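PDB 6EUD: ATP-dependent RNA helicase HrpB from Escherichia coli, which hydrolyses ATP to ADP and phosphate as a DExH-box NTPase of the DEAH/RHA helicase group and probably binds single-stranded RNA and acts as an RNA helicase. Local coordinates for residues S217-L222 / R288-C293; G240-L245 / G267-V272; K259-A264 / T280-E285. All blocks are in the same frame, centred on the assembly; numbering follows the deposited sequence.

Contact 1: residues S217-L222 / R288-C293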
ATOM      1  N   SER A 217     -33.209 -24.255  -1.555  1.00 34.16           N
ATOM      2  CA  SER A 217     -31.995 -24.264  -0.755  1.00 30.87           C
ATOM      3  C   SER A 217     -31.323 -22.916  -0.866  1.00 30.96           C
ATOM      4  O   SER A 217     -31.526 -22.174  -1.838  1.00 29.86           O
ATOM      5  CB  SER A 217     -31.037 -25.377  -1.179  1.00 33.70           C
ATOM      6  OG  SER A 217     -31.528 -26.634  -0.749  1.00 37.00           O
ATOM      7  N   LEU A 218     -30.509 -22.619   0.141  1.00 31.51           N
ATOM      8  CA  LEU A 218     -30.053 -21.277   0.390  1.00 29.81           C
ATOM      9  C   LEU A 218     -28.549 -21.256   0.591  1.00 33.28           C
ATOM     10  O   LEU A 218     -28.010 -22.080   1.336  1.00 34.44           O
ATOM     11  CB  LEU A 218     -30.773 -20.707   1.620  1.00 29.82           C
ATOM     12  CG  LEU A 218     -30.600 -19.238   2.020  1.00 24.75           C
ATOM     13  CD1 LEU A 218     -31.825 -18.749   2.836  1.00 28.04           C
ATOM     14  CD2 LEU A 218     -29.332 -19.083   2.829  1.00 24.45           C
ATOM     15  N   LEU A 219     -27.892 -20.291  -0.056  1.00 31.78           N
ATOM     16  CA  LEU A 219     -26.453 -20.084   0.077  1.00 30.59           C
ATOM     17  C   LEU A 219     -26.185 -18.772   0.822  1.00 32.55           C
ATOM     18  O   LEU A 219     -26.587 -17.682   0.387  1.00 33.04           O
ATOM     19  CB  LEU A 219     -25.763 -20.059  -1.297  1.00 28.46           C
ATOM     20  CG  LEU A 219     -24.247 -19.781  -1.334  1.00 30.76           C
ATOM     21  CD1 LEU A 219     -23.403 -20.813  -0.533  1.00 25.23           C
ATOM     22  CD2 LEU A 219     -23.779 -19.718  -2.787  1.00 29.68           C
ATOM     23  N   LEU A 220     -25.502 -18.894   1.947  1.00 31.85           N
ATOM     24  CA  LEU A 220     -25.235 -17.765   2.825  1.00 31.05           C
ATOM     25  C   LEU A 220     -23.750 -17.406   2.794  1.00 31.03           C
ATOM     26  O   LEU A 220     -22.919 -18.224   3.186  1.00 34.14           O
ATOM     27  CB  LEU A 220     -25.682 -18.110   4.250  1.00 28.76           C
ATOM     28  CG  LEU A 220     -25.296 -17.191   5.402  1.00 32.60           C
ATOM     29  CD1 LEU A 220     -25.772 -15.756   5.165  1.00 29.26           C
ATOM     30  CD2 LEU A 220     -25.867 -17.760   6.714  1.00 34.33           C
ATOM     31  N   PHE A 221     -23.423 -16.201   2.328  1.00 27.28           N
ATOM     32  CA  PHE A 221     -22.033 -15.742   2.287  1.00 29.90           C
ATOM     33  C   PHE A 221     -21.678 -15.028   3.572  1.00 32.00           C
ATOM     34  O   PHE A 221     -22.384 -14.120   3.971  1.00 31.66           O
ATOM     35  CB  PHE A 221     -21.783 -14.810   1.088  1.00 29.33           C
ATOM     36  CG  PHE A 221     -21.816 -15.517  -0.267  1.00 30.83           C
ATOM     37  CD1 PHE A 221     -22.944 -15.436  -1.097  1.00 28.50           C
ATOM     38  CD2 PHE A 221     -20.721 -16.258  -0.711  1.00 30.95           C
ATOM     39  CE1 PHE A 221     -22.977 -16.078  -2.349  1.00 27.07           C
ATOM     40  CE2 PHE A 221     -20.742 -16.906  -1.960  1.00 27.15           C
ATOM     41  CZ  PHE A 221     -21.869 -16.814  -2.780  1.00 24.31           C
ATOM     42  N   LEU A 222     -20.582 -15.451   4.210  1.00 32.92           N
ATOM     43  CA  LEU A 222     -20.092 -14.861   5.457  1.00 29.64           C
ATOM     44  C   LEU A 222     -18.602 -14.511   5.329  1.00 33.51           C
ATOM     45  O   LEU A 222     -17.932 -14.997   4.412  1.00 35.07           O
ATOM     46  CB  LEU A 222     -20.342 -15.836   6.609  1.00 29.51           C
ATOM     47  CG  LEU A 222     -21.842 -15.975   6.850  1.00 24.80           C
ATOM     48  CD1 LEU A 222     -22.191 -17.066   7.850  1.00 24.64           C
ATOM     49  CD2 LEU A 222     -22.377 -14.606   7.297  1.00 24.03           C
ATOM     50  N   ARG A 288     -31.308 -21.758  -5.033  1.00 27.65           N
ATOM     51  CA  ARG A 288     -32.082 -20.677  -5.682  1.00 32.13           C
ATOM     52  C   ARG A 288     -32.290 -19.467  -4.742  1.00 31.58           C
ATOM     53  O   ARG A 288     -32.866 -18.466  -5.133  1.00 36.00           O
ATOM     54  CB  ARG A 288     -33.439 -21.199  -6.195  1.00 27.92           C
ATOM     55  CG  ARG A 288     -34.487 -21.375  -5.139  1.00 29.87           C
ATOM     56  CD  ARG A 288     -35.874 -21.634  -5.743  1.00 31.89           C
ATOM     57  NE  ARG A 288     -36.422 -20.459  -6.426  1.00 34.21           N
ATOM     58  CZ  ARG A 288     -37.316 -19.621  -5.901  1.00 33.02           C
ATOM     59  NH1 ARG A 288     -37.775 -19.808  -4.673  1.00 30.45           N
ATOM     60  NH2 ARG A 288     -37.756 -18.593  -6.611  1.00 33.41           N
ATOM     61  N   LEU A 289     -31.795 -19.567  -3.510  1.00 29.43           N
ATOM     62  CA  LEU A 289     -31.798 -18.455  -2.547  1.00 27.06           C
ATOM     63  C   LEU A 289     -30.371 -18.115  -2.110  1.00 29.80           C
ATOM     64  O   LEU A 289     -29.606 -19.001  -1.734  1.00 32.15           O
ATOM     65  CB  LEU A 289     -32.627 -18.804  -1.312  1.00 25.22           C
ATOM     66  CG  LEU A 289     -34.053 -19.312  -1.571  1.00 28.92           C
ATOM     67  CD1 LEU A 289     -34.729 -19.677  -0.264  1.00 25.84           C
ATOM     68  CD2 LEU A 289     -34.860 -18.278  -2.335  1.00 25.48           C
ATOM     69  N   VAL A 290     -30.014 -16.836  -2.154  1.00 25.50           N
ATOM     70  CA  VAL A 290     -28.761 -16.385  -1.588  1.00 23.82           C
ATOM     71  C   VAL A 290     -29.002 -15.351  -0.462  1.00 30.58           C
ATOM     72  O   VAL A 290     -29.883 -14.478  -0.540  1.00 26.10           O
ATOM     73  CB  VAL A 290     -27.845 -15.806  -2.694  1.00 27.55           C
ATOM     74  CG1 VAL A 290     -26.762 -14.900  -2.123  1.00 23.32           C
ATOM     75  CG2 VAL A 290     -27.233 -16.947  -3.541  1.00 24.94           C
ATOM     76  N   VAL A 291     -28.230 -15.476   0.608  1.00 30.06           N
ATOM     77  CA  VAL A 291     -28.177 -14.423   1.597  1.00 26.72           C
ATOM     78  C   VAL A 291     -26.743 -13.960   1.669  1.00 27.47           C
ATOM     79  O   VAL A 291     -25.835 -14.727   1.959  1.00 30.69           O
ATOM     80  CB  VAL A 291     -28.693 -14.866   2.998  1.00 27.07           C
ATOM     81  CG1 VAL A 291     -28.530 -13.725   4.005  1.00 25.40           C
ATOM     82  CG2 VAL A 291     -30.163 -15.318   2.916  1.00 23.08           C
ATOM     83  N   ASP A 292     -26.559 -12.678   1.392  1.00 27.53           N
ATOM     84  CA  ASP A 292     -25.251 -12.068   1.266  1.00 28.31           C
ATOM     85  C   ASP A 292     -25.043 -11.012   2.367  1.00 31.66           C
ATOM     86  O   ASP A 292     -25.711  -9.947   2.377  1.00 29.51           O
ATOM     87  CB  ASP A 292     -25.104 -11.450  -0.137  1.00 26.84           C
ATOM     88  CG  ASP A 292     -23.850 -10.602  -0.277  1.00 31.32           C
ATOM     89  OD1 ASP A 292     -22.824 -10.921   0.368  1.00 35.88           O
ATOM     90  OD2 ASP A 292     -23.893  -9.609  -1.032  1.00 28.91           O
ATOM     91  N   CYS A 293     -24.141 -11.309   3.302  1.00 28.61           N
ATOM     92  CA  CYS A 293     -23.866 -10.375   4.401  1.00 35.47           C
ATOM     93  C   CYS A 293     -23.179  -9.101   3.888  1.00 33.40           C
ATOM     94  O   CYS A 293     -23.091  -8.115   4.605  1.00 35.18           O
ATOM     95  CB  CYS A 293     -22.997 -11.037   5.492  1.00 38.39           C
ATOM     96  SG  CYS A 293     -21.247 -11.244   5.098  1.00 75.45           S
TER
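Val291 fits its two methyl groups against two leucines of the adjoining strand. Its CG1 lies 3.6 Å from CD1 of Leu220, while its CG2 sits against the forked end of Leu218, 3.8 Å from Leu218 CD1 and almost as near to CD2. With chi1 at -173°, Leu218 CG stands beside its own carbonyl carbon, where it meets CB of Leu289, a side chain that crosses it at about a right angle on the same face. Branched aliphatic residues suit this layer because helix 199-213 covers it, with Leu211 on Leu218 and Val203 on Leu220. Strands 217-221 and 288-292 run parallel here, neighbours in the central sheet of the second RecA-like domain, the P-loop NTPase fold of helicases. Leu219 N donates to Leu289 O (2.7 Å), Val291 N to Leu219 O and Phe221 N to Val291 O, and Ser217 O at the start takes both Arg288 N and Leu289 N. On the other face, Val290 CG1 meets the rim of the Phe221 ring in its plane, 4.0 Å from CE1, and Val290 CG2 approaches Leu219 CB. Beside Phe221 CB, at 4.1 Å, stands Asp292 OD1, which takes a salt bridge from Arg323 NH1 and a bond from Ala294 N, while OD2 pairs with His337 ND1. One residue further along, Leu222 CD2 packs on Cys293 CB at 4.0 Å.

Contact 2: residues G240-L245 / G267-V272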
ATOM      1  N   GLY A 240     -36.529 -25.080  10.872  1.00 58.56           N
ATOM      2  CA  GLY A 240     -37.354 -26.272  10.917  1.00 58.89           C
ATOM      3  C   GLY A 240     -36.561 -27.559  10.814  1.00 60.28           C
ATOM      4  O   GLY A 240     -35.354 -27.545  10.560  1.00 58.61           O
ATOM      5  N   SER A 241     -37.257 -28.677  11.002  1.00 63.78           N
ATOM      6  CA  SER A 241     -36.632 -29.999  11.067  1.00 63.45           C
ATOM      7  C   SER A 241     -36.139 -30.447   9.697  1.00 60.18           C
ATOM      8  O   SER A 241     -35.288 -31.333   9.596  1.00 54.66           O
ATOM      9  CB  SER A 241     -37.619 -31.031  11.648  1.00 60.27           C
ATOM     10  OG  SER A 241     -38.855 -31.020  10.947  1.00 58.78           O
ATOM     11  N   ASP A 242     -36.674 -29.817   8.651  1.00 59.38           N
ATOM     12  CA  ASP A 242     -36.321 -30.165   7.281  1.00 59.73           C
ATOM     13  C   ASP A 242     -35.049 -29.445   6.803  1.00 58.86           C
ATOM     14  O   ASP A 242     -34.516 -29.750   5.734  1.00 58.90           O
ATOM     15  CB  ASP A 242     -37.490 -29.851   6.340  1.00 58.09           C
ATOM     16  CG  ASP A 242     -37.868 -28.392   6.350  1.00 59.07           C
ATOM     17  OD1 ASP A 242     -37.600 -27.719   7.365  1.00 60.69           O
ATOM     18  OD2 ASP A 242     -38.433 -27.916   5.344  1.00 58.32           O
ATOM     19  N   VAL A 243     -34.555 -28.497   7.595  1.00 53.53           N
ATOM     20  CA  VAL A 243     -33.408 -27.709   7.161  1.00 49.30           C
ATOM     21  C   VAL A 243     -32.098 -28.316   7.636  1.00 49.84           C
ATOM     22  O   VAL A 243     -31.851 -28.454   8.833  1.00 51.76           O
ATOM     23  CB  VAL A 243     -33.484 -26.254   7.651  1.00 45.53           C
ATOM     24  CG1 VAL A 243     -32.260 -25.496   7.197  1.00 47.34           C
ATOM     25  CG2 VAL A 243     -34.731 -25.582   7.124  1.00 46.64           C
ATOM     26  N   LEU A 244     -31.266 -28.668   6.667  1.00 48.78           N
ATOM     27  CA  LEU A 244     -29.943 -29.217   6.897  1.00 50.60           C
ATOM     28  C   LEU A 244     -28.864 -28.129   6.785  1.00 48.88           C
ATOM     29  O   LEU A 244     -28.703 -27.499   5.737  1.00 45.58           O
ATOM     30  CB  LEU A 244     -29.689 -30.342   5.896  1.00 57.84           C
ATOM     31  CG  LEU A 244     -28.367 -31.088   5.913  1.00 62.05           C
ATOM     32  CD1 LEU A 244     -28.182 -31.728   7.265  1.00 66.16           C
ATOM     33  CD2 LEU A 244     -28.402 -32.136   4.821  1.00 62.09           C
ATOM     34  N   LEU A 245     -28.133 -27.911   7.875  1.00 48.79           N
ATOM     35  CA  LEU A 245     -27.063 -26.923   7.896  1.00 44.66           C
ATOM     36  C   LEU A 245     -25.736 -27.492   7.427  1.00 45.80           C
ATOM     37  O   LEU A 245     -25.260 -28.497   7.950  1.00 48.63           O
ATOM     38  CB  LEU A 245     -26.904 -26.340   9.297  1.00 42.71           C
ATOM     39  CG  LEU A 245     -28.098 -25.529   9.792  1.00 48.90           C
ATOM     40  CD1 LEU A 245     -27.780 -24.849  11.123  1.00 49.96           C
ATOM     41  CD2 LEU A 245     -28.530 -24.504   8.748  1.00 48.27           C
ATOM     42  N   GLY A 267     -36.768 -34.456   0.249  1.00 56.63           N
ATOM     43  CA  GLY A 267     -37.621 -34.065   1.358  1.00 57.43           C
ATOM     44  C   GLY A 267     -37.056 -32.934   2.197  1.00 59.43           C
ATOM     45  O   GLY A 267     -37.743 -32.385   3.065  1.00 60.70           O
ATOM     46  N   MET A 268     -35.804 -32.575   1.948  1.00 56.55           N
ATOM     47  CA  MET A 268     -35.162 -31.556   2.759  1.00 52.73           C
ATOM     48  C   MET A 268     -34.527 -30.437   1.927  1.00 45.26           C
ATOM     49  O   MET A 268     -34.391 -30.537   0.714  1.00 44.26           O
ATOM     50  CB  MET A 268     -34.118 -32.209   3.662  1.00 54.40           C
ATOM     51  CG  MET A 268     -34.721 -33.203   4.667  1.00 54.47           C
ATOM     52  SD  MET A 268     -33.498 -33.676   5.884  1.00 82.24           S
ATOM     53  CE  MET A 268     -32.172 -34.213   4.810  1.00 74.45           C
ATOM     54  N   ARG A 269     -34.172 -29.356   2.602  1.00 40.50           N
ATOM     55  CA  ARG A 269     -33.515 -28.217   1.979  1.00 39.53           C
ATOM     56  C   ARG A 269     -32.250 -27.931   2.763  1.00 36.54           C
ATOM     57  O   ARG A 269     -32.181 -28.255   3.941  1.00 41.38           O
ATOM     58  CB  ARG A 269     -34.442 -26.996   1.967  1.00 40.58           C
ATOM     59  CG  ARG A 269     -34.862 -26.527   3.362  1.00 40.81           C
ATOM     60  CD  ARG A 269     -36.109 -25.662   3.337  1.00 38.75           C
ATOM     61  NE  ARG A 269     -35.965 -24.514   2.456  1.00 36.34           N
ATOM     62  CZ  ARG A 269     -36.684 -23.406   2.566  1.00 36.79           C
ATOM     63  NH1 ARG A 269     -37.588 -23.306   3.530  1.00 36.56           N
ATOM     64  NH2 ARG A 269     -36.500 -22.395   1.721  1.00 36.55           N
ATOM     65  N   LYS A 270     -31.255 -27.320   2.134  1.00 33.76           N
ATOM     66  CA  LYS A 270     -30.007 -27.021   2.833  1.00 33.90           C
ATOM     67  C   LYS A 270     -29.676 -25.534   2.887  1.00 37.05           C
ATOM     68  O   LYS A 270     -29.988 -24.769   1.973  1.00 40.91           O
ATOM     69  CB  LYS A 270     -28.842 -27.780   2.182  1.00 38.36           C
ATOM     70  CG  LYS A 270     -28.524 -27.306   0.781  1.00 43.18           C
ATOM     71  CD  LYS A 270     -27.362 -28.065   0.140  1.00 46.58           C
ATOM     72  CE  LYS A 270     -27.094 -27.481  -1.241  1.00 43.47           C
ATOM     73  NZ  LYS A 270     -26.004 -28.146  -1.968  1.00 43.99           N
ATOM     74  N   VAL A 271     -29.045 -25.135   3.986  1.00 36.51           N
ATOM     75  CA  VAL A 271     -28.403 -23.843   4.081  1.00 33.76           C
ATOM     76  C   VAL A 271     -26.900 -24.046   4.030  1.00 34.75           C
ATOM     77  O   VAL A 271     -26.328 -24.679   4.908  1.00 41.41           O
ATOM     78  CB  VAL A 271     -28.772 -23.105   5.372  1.00 32.03           C
ATOM     79  CG1 VAL A 271     -27.988 -21.784   5.469  1.00 25.72           C
ATOM     80  CG2 VAL A 271     -30.280 -22.866   5.434  1.00 30.49           C
ATOM     81  N   VAL A 272     -26.265 -23.515   2.999  1.00 29.67           N
ATOM     82  CA  VAL A 272     -24.828 -23.618   2.884  1.00 32.77           C
ATOM     83  C   VAL A 272     -24.220 -22.323   3.378  1.00 34.59           C
ATOM     84  O   VAL A 272     -24.508 -21.247   2.860  1.00 39.02           O
ATOM     85  CB  VAL A 272     -24.381 -23.913   1.440  1.00 26.87           C
ATOM     86  CG1 VAL A 272     -22.889 -23.977   1.357  1.00 29.30           C
ATOM     87  CG2 VAL A 272     -24.957 -25.223   0.978  1.00 31.08           C
TER
HETATM   88  O   HOH W   1     -38.257 -25.090   5.866  1.00 49.23           O
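Arg269 and Asp242 run alongside one another in the same direction, yet their charged atoms do not touch: Asp242 OD2 and Arg269 NH1 are 5.0 Å apart. A water joins them, donating to Asp242 OD2 at 2.9 Å and accepting from Arg269 NH1 in the plane of the guanidinium. Arg269 NH1 also bonds the carbonyl of Leu211, and NH2 those of Glu214 and Gly216. An alanine here would probably leave those carbonyls and the water without the guanidinium that now bonds them and uncover Val243 CG2.

The backbone bonds are those of parallel strands. Arg269 N donates to Asp242 O, Leu244 N to Arg269 O at 2.9 Å and nearly straight (178°), and Val271 N to Leu244 O. Ahead of them a type I turn from Gly240 to Val243 brings the chain into the strand.

Apolar contacts gather on the face of Val243, Leu245 and Val271. Val243 CG1 meets Val271 CG2 at 3.7 Å, and its CG2 rests on the aliphatic part of Arg269, whose chi1 of 61° sets CG 3.9 Å from that methyl. Leu245 lays CD2 beside Val271 CB, also at 3.7 Å. On the face of Leu244, its CD2 is 4.3 Å from CE of Met268, which precedes the strand, a looser touch.

The pair forms part of a beta-alpha-beta unit, strand 243-248, helix 256-261 and strand 269-274. Helix 225-236 covers Leu245 and Val271 through Leu235, while strand 217-221 flanks strand 269-274.

Contact 3: residues K259-A264 / T280-E285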
ATOM      1  N   LYS A 259     -21.465 -32.768   1.149  1.00 66.38           N
ATOM      2  CA  LYS A 259     -22.819 -32.548   1.644  1.00 62.55           C
ATOM      3  C   LYS A 259     -23.287 -31.114   1.357  1.00 56.64           C
ATOM      4  O   LYS A 259     -24.444 -30.883   0.999  1.00 52.73           O
ATOM      5  CB  LYS A 259     -22.882 -32.830   3.137  1.00 64.13           C
ATOM      6  CG  LYS A 259     -24.274 -32.782   3.703  1.00 68.71           C
ATOM      7  CD  LYS A 259     -24.259 -33.024   5.196  1.00 73.27           C
ATOM      8  CE  LYS A 259     -23.469 -31.954   5.911  1.00 74.02           C
ATOM      9  NZ  LYS A 259     -23.554 -32.162   7.376  1.00 78.78           N
ATOM     10  N   ALA A 260     -22.373 -30.161   1.507  1.00 52.36           N
ATOM     11  CA  ALA A 260     -22.642 -28.778   1.146  1.00 53.13           C
ATOM     12  C   ALA A 260     -22.747 -28.552  -0.375  1.00 54.47           C
ATOM     13  O   ALA A 260     -23.575 -27.766  -0.809  1.00 51.21           O
ATOM     14  CB  ALA A 260     -21.578 -27.865   1.734  1.00 49.79           C
ATOM     15  N   ILE A 261     -21.932 -29.223  -1.187  1.00 56.27           N
ATOM     16  CA  ILE A 261     -21.937 -28.930  -2.626  1.00 54.72           C
ATOM     17  C   ILE A 261     -23.071 -29.647  -3.329  1.00 56.47           C
ATOM     18  O   ILE A 261     -23.698 -29.084  -4.226  1.00 57.94           O
ATOM     19  CB  ILE A 261     -20.599 -29.305  -3.314  1.00 69.31           C
ATOM     20  CG1 ILE A 261     -19.488 -28.357  -2.853  1.00 68.02           C
ATOM     21  CG2 ILE A 261     -20.731 -29.251  -4.843  1.00 64.80           C
ATOM     22  CD1 ILE A 261     -18.184 -28.510  -3.609  1.00 67.88           C
ATOM     23  N   LEU A 262     -23.336 -30.882  -2.907  1.00 58.22           N
ATOM     24  CA  LEU A 262     -24.372 -31.705  -3.519  1.00 61.28           C
ATOM     25  C   LEU A 262     -25.775 -31.283  -3.097  1.00 63.56           C
ATOM     26  O   LEU A 262     -25.970 -30.794  -1.983  1.00 65.05           O
ATOM     27  CB  LEU A 262     -24.152 -33.178  -3.178  1.00 63.17           C
ATOM     28  CG  LEU A 262     -22.902 -33.792  -3.803  1.00 65.99           C
ATOM     29  CD1 LEU A 262     -22.826 -35.290  -3.505  1.00 66.57           C
ATOM     30  CD2 LEU A 262     -22.873 -33.519  -5.308  1.00 64.84           C
ATOM     31  N   PRO A 263     -26.759 -31.473  -3.989  1.00 63.63           N
ATOM     32  CA  PRO A 263     -28.144 -31.133  -3.665  1.00 60.93           C
ATOM     33  C   PRO A 263     -28.607 -31.765  -2.359  1.00 57.33           C
ATOM     34  O   PRO A 263     -28.191 -32.872  -2.030  1.00 57.97           O
ATOM     35  CB  PRO A 263     -28.928 -31.694  -4.853  1.00 64.92           C
ATOM     36  CG  PRO A 263     -27.955 -31.640  -5.984  1.00 68.96           C
ATOM     37  CD  PRO A 263     -26.623 -31.968  -5.371  1.00 67.92           C
ATOM     38  N   ALA A 264     -29.436 -31.038  -1.618  1.00 53.43           N
ATOM     39  CA  ALA A 264     -30.077 -31.550  -0.420  1.00 51.21           C
ATOM     40  C   ALA A 264     -30.767 -32.873  -0.701  1.00 54.82           C
ATOM     41  O   ALA A 264     -31.318 -33.070  -1.783  1.00 56.41           O
ATOM     42  CB  ALA A 264     -31.078 -30.544   0.109  1.00 45.66           C
ATOM     43  N   THR A 280     -17.199 -17.538  -6.967  1.00 61.81           N
ATOM     44  CA  THR A 280     -16.805 -17.781  -8.358  1.00 65.28           C
ATOM     45  C   THR A 280     -16.094 -19.118  -8.538  1.00 68.88           C
ATOM     46  O   THR A 280     -16.272 -19.769  -9.558  1.00 71.23           O
ATOM     47  CB  THR A 280     -15.859 -16.670  -8.914  1.00 74.54           C
ATOM     48  OG1 THR A 280     -14.624 -16.674  -8.181  1.00 77.08           O
ATOM     49  CG2 THR A 280     -16.494 -15.287  -8.837  1.00 68.30           C
ATOM     50  N   SER A 281     -15.295 -19.516  -7.549  1.00 71.37           N
ATOM     51  CA  SER A 281     -14.407 -20.678  -7.678  1.00 74.26           C
ATOM     52  C   SER A 281     -15.079 -22.021  -7.434  1.00 74.23           C
ATOM     53  O   SER A 281     -14.626 -23.060  -7.918  1.00 74.34           O
ATOM     54  CB  SER A 281     -13.233 -20.553  -6.710  1.00 74.25           C
ATOM     55  OG  SER A 281     -13.631 -20.852  -5.387  1.00 76.20           O
ATOM     56  N   LEU A 282     -16.151 -21.997  -6.658  1.00 75.36           N
ATOM     57  CA  LEU A 282     -16.818 -23.220  -6.257  1.00 72.16           C
ATOM     58  C   LEU A 282     -18.277 -23.172  -6.686  1.00 70.14           C
ATOM     59  O   LEU A 282     -18.937 -22.133  -6.574  1.00 71.18           O
ATOM     60  CB  LEU A 282     -16.691 -23.409  -4.747  1.00 73.02           C
ATOM     61  CG  LEU A 282     -16.647 -24.822  -4.184  1.00 72.93           C
ATOM     62  CD1 LEU A 282     -15.763 -25.704  -5.041  1.00 76.33           C
ATOM     63  CD2 LEU A 282     -16.102 -24.749  -2.774  1.00 67.60           C
ATOM     64  N   THR A 283     -18.767 -24.289  -7.199  1.00 67.54           N
ATOM     65  CA  THR A 283     -20.148 -24.377  -7.620  1.00 69.51           C
ATOM     66  C   THR A 283     -20.972 -25.199  -6.639  1.00 67.31           C
ATOM     67  O   THR A 283     -20.795 -26.410  -6.516  1.00 71.69           O
ATOM     68  CB  THR A 283     -20.250 -24.965  -9.034  1.00 74.70           C
ATOM     69  OG1 THR A 283     -19.825 -23.973  -9.977  1.00 78.99           O
ATOM     70  CG2 THR A 283     -21.674 -25.393  -9.358  1.00 74.27           C
ATOM     71  N   ILE A 284     -21.862 -24.516  -5.927  1.00 62.61           N
ATOM     72  CA  ILE A 284     -22.783 -25.173  -5.008  1.00 56.73           C
ATOM     73  C   ILE A 284     -24.107 -25.420  -5.728  1.00 55.20           C
ATOM     74  O   ILE A 284     -24.698 -24.501  -6.295  1.00 54.43           O
ATOM     75  CB  ILE A 284     -23.009 -24.346  -3.725  1.00 52.68           C
ATOM     76  CG1 ILE A 284     -21.768 -24.386  -2.826  1.00 53.66           C
ATOM     77  CG2 ILE A 284     -24.129 -24.930  -2.924  1.00 49.10           C
ATOM     78  CD1 ILE A 284     -20.665 -23.460  -3.222  1.00 54.60           C
ATOM     79  N   GLU A 285     -24.557 -26.669  -5.723  1.00 50.37           N
ATOM     80  CA  GLU A 285     -25.737 -27.039  -6.484  1.00 52.16           C
ATOM     81  C   GLU A 285     -27.032 -26.976  -5.671  1.00 46.99           C
ATOM     82  O   GLU A 285     -27.006 -26.975  -4.447  1.00 51.18           O
ATOM     83  CB  GLU A 285     -25.550 -28.435  -7.058  1.00 61.41           C
ATOM     84  CG  GLU A 285     -24.278 -28.578  -7.848  1.00 70.86           C
ATOM     85  CD  GLU A 285     -23.934 -30.019  -8.089  1.00 82.75           C
ATOM     86  OE1 GLU A 285     -22.774 -30.290  -8.457  1.00 87.68           O
ATOM     87  OE2 GLU A 285     -24.825 -30.881  -7.908  1.00 87.66           O
TER
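This is a surface contact between the C-terminal end of helix 256-261 and the loop that leads from strand 269-274 to strand 287-302, and Ile261 and Glu285 contribute the largest shares. Branching at CB gives Ile261 two arms: with chi1 at -69°, CG2 stands anti to the backbone N, 3.3 Å from Thr283 O, while the CG1 arm carries CD1 to Leu282 CD1 at 4.0 Å, the side chains crossing at about a right angle. Ile284 in turn sets CG2 3.6 Å from Ala260 O.

One direct hydrogen bond crosses the contact, from Glu285 N to Ile261 O, 3.0 Å long and in the carbonyl plane. Glu285 extends beyond CG, and its OE2 comes to 3.3 Å from CD of Pro263, whose ring follows the helix end.

The loop also reaches the predicted ATP site of the other RecA-like domain, where Ser281 O accepts from Thr32 OG1, while Thr280 OG1 bonds His129 of the DEFH box. Besides the direct bond and aliphatic packing, Lys270 NZ gathers carbonyls from both segments, Ala260 O and Leu262 O with Glu285 O; the partial negative charge of carbonyls at a helix end would probably favour such a cation.

How the contacts relate
After the first RecA-like domain, the chain lays down strand 217-221, then strand 243-248, helix 256-261 and strand 269-274, and reaches strand 287-302 through the loop 280-285. Contact 1 closes the long loop between the first and last of these strands, and contacts 2 and 3 are nested inside it. Contact 2 closes the beta-alpha-beta crossover through helix 256-261; contact 3 closes the passage from that helix through strand 269-274 to the loop. These two cross, since their segments alternate. Strand 217-221 lies between strands 269-274 and 287-302, with Leu220 N to Val272 O joining contacts 1 and 2, while Lys270 ties contact 2 to contact 3.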